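Local coordinates for protein gp18 (Listeria monocytogenes EGD-e, PDB 3GS9) that probably serves as a structural component of a prophage tail, belonging to the prophage endopeptidase tail family, with its exact role not established, at residues 36-40 / 64-69. Sequence-based numbering, arbitrary orientation. Where two conformers were deposited one is given.
Sequences MWSIE and FRGQEF
Strand 36-40 crosses the hairpin end at 64-69 almost at right angles: its axis and that of strand 67-69 cross at -78°, 8.0 Å apart at closest approach, with Ser38 CA 6.8 Å from Phe69 CA. Phe64 to Gln67 form a type I' turn, closed by the hydrogen bonds Phe64 N to Gln67 O and Gln67 N to Phe64 O, both 3.0 Å. Phe69 (chi1 m) is the principal bump. Its ring enters the hollow between Trp37 and Ile39, close to the backbone of Ser38, whose own CB points away. Trp37 (chi1 t) turns its indole face to the phenyl edge in a T-shaped stack, five-membered ring and phenyl centroids 5.3 Å apart, planes at 88°. Ile39 (chi1 p, chi2 t) covers a face of the same phenyl, with Ile39 CG2 3.8 Å from the Phe69 centroid in a CH-pi contact; this methyl also lies 4.3 Å from Phe64 CD2. Gln67 (chi1 m, chi2 m) brings OE1 to 3.7 Å from Trp37 CH2, while that oxygen hydrogen-bonds to His91 and Trp37 NE1 to Glu29. Both strands pair with strand 83-90; this buried packing of non-adjacent strands is consistent with a curled antiparallel sheet, here in the N-terminal domain of a prophage tail protein.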
# COMPACT_ATOMS: atom_id res chain seq x y z
N MSE A 36 -4.45 0.65 18.93
CA MSE A 36 -4.44 -0.64 19.62
C MSE A 36 -4.35 -0.50 21.12
O MSE A 36 -3.82 0.47 21.63
CB MSE A 36 -3.28 -1.50 19.11
CG MSE A 36 -1.91 -0.91 19.32
SE MSE A 36 -0.53 -2.27 19.00
CE MSE A 36 -0.93 -3.52 20.42
N TRP A 37 -4.89 -1.49 21.83
CA TRP A 37 -4.71 -1.61 23.24
C TRP A 37 -4.77 -3.12 23.51
O TRP A 37 -5.79 -3.75 23.22
CB TRP A 37 -5.79 -0.84 23.97
CG TRP A 37 -5.66 -0.83 25.45
CD1 TRP A 37 -4.58 -1.25 26.19
CD2 TRP A 37 -6.64 -0.39 26.39
NE1 TRP A 37 -4.83 -1.09 27.53
CE2 TRP A 37 -6.11 -0.61 27.67
CE3 TRP A 37 -7.95 0.13 26.27
CZ2 TRP A 37 -6.80 -0.26 28.83
CZ3 TRP A 37 -8.64 0.47 27.42
CH2 TRP A 37 -8.08 0.25 28.68
N SER A 38 -3.68 -3.68 24.03
CA SER A 38 -3.59 -5.12 24.15
C SER A 38 -2.66 -5.52 25.28
O SER A 38 -1.86 -4.69 25.78
CB SER A 38 -3.08 -5.71 22.82
OG SER A 38 -1.71 -5.43 22.59
N ILE A 39 -2.80 -6.78 25.68
CA ILE A 39 -1.78 -7.43 26.47
C ILE A 39 -1.21 -8.62 25.66
O ILE A 39 -1.90 -9.21 24.86
CB ILE A 39 -2.32 -7.87 27.86
CG1 ILE A 39 -3.48 -8.87 27.74
CG2 ILE A 39 -2.69 -6.62 28.68
CD1 ILE A 39 -3.88 -9.45 29.14
N GLU A 40 0.06 -8.92 25.88
CA GLU A 40 0.65 -10.13 25.33
C GLU A 40 1.53 -10.74 26.41
O GLU A 40 2.15 -10.04 27.17
CB GLU A 40 1.48 -9.87 24.06
CG GLU A 40 2.44 -11.04 23.71
CD GLU A 40 2.98 -10.99 22.30
OE1 GLU A 40 3.48 -9.92 21.90
OE2 GLU A 40 2.92 -12.03 21.60
N PHE A 64 -7.09 -7.96 33.77
CA PHE A 64 -5.85 -7.36 34.25
C PHE A 64 -6.13 -5.91 34.64
O PHE A 64 -6.62 -5.13 33.83
CB PHE A 64 -4.74 -7.47 33.19
CG PHE A 64 -3.52 -6.65 33.53
CD1 PHE A 64 -2.72 -6.98 34.60
CD2 PHE A 64 -3.21 -5.54 32.78
CE1 PHE A 64 -1.62 -6.20 34.95
CE2 PHE A 64 -2.11 -4.76 33.12
CZ PHE A 64 -1.31 -5.10 34.18
N ARG A 65 -5.84 -5.59 35.89
CA ARG A 65 -6.04 -4.25 36.49
C ARG A 65 -7.40 -3.61 36.15
O ARG A 65 -7.51 -2.42 35.82
CB ARG A 65 -4.88 -3.32 36.15
CG ARG A 65 -3.60 -3.70 36.84
CD ARG A 65 -2.47 -2.81 36.41
NE ARG A 65 -1.25 -3.11 37.16
CZ ARG A 65 -0.03 -2.68 36.85
NH1 ARG A 65 0.18 -1.92 35.78
NH2 ARG A 65 1.00 -3.03 37.62
N GLY A 66 -8.44 -4.41 36.24
CA GLY A 66 -9.78 -3.88 36.13
C GLY A 66 -10.29 -3.79 34.70
O GLY A 66 -11.42 -3.34 34.49
N GLN A 67 -9.48 -4.23 33.73
CA GLN A 67 -9.90 -4.22 32.33
C GLN A 67 -9.89 -5.61 31.75
O GLN A 67 -9.11 -6.45 32.17
CB GLN A 67 -8.97 -3.32 31.52
CG GLN A 67 -8.97 -1.88 32.02
CD GLN A 67 -10.30 -1.19 31.77
OE1 GLN A 67 -10.85 -1.24 30.66
NE2 GLN A 67 -10.84 -0.57 32.81
N GLU A 68 -10.75 -5.82 30.75
CA GLU A 68 -10.92 -7.13 30.09
C GLU A 68 -10.28 -7.13 28.71
O GLU A 68 -10.50 -6.21 27.92
CB GLU A 68 -12.41 -7.45 29.93
CG GLU A 68 -12.71 -8.83 29.39
CD GLU A 68 -14.22 -9.10 29.25
OE1 GLU A 68 -15.01 -8.26 29.72
OE2 GLU A 68 -14.61 -10.15 28.71
N PHE A 69 -9.50 -8.17 28.44
CA PHE A 69 -8.79 -8.39 27.15
C PHE A 69 -9.19 -9.76 26.67
O PHE A 69 -9.39 -10.68 27.49
CB PHE A 69 -7.28 -8.31 27.33
CG PHE A 69 -6.80 -7.00 27.91
CD1 PHE A 69 -6.79 -6.78 29.29
CD2 PHE A 69 -6.38 -5.97 27.05
CE1 PHE A 69 -6.36 -5.57 29.82
CE2 PHE A 69 -5.96 -4.77 27.54
CZ PHE A 69 -5.96 -4.54 28.92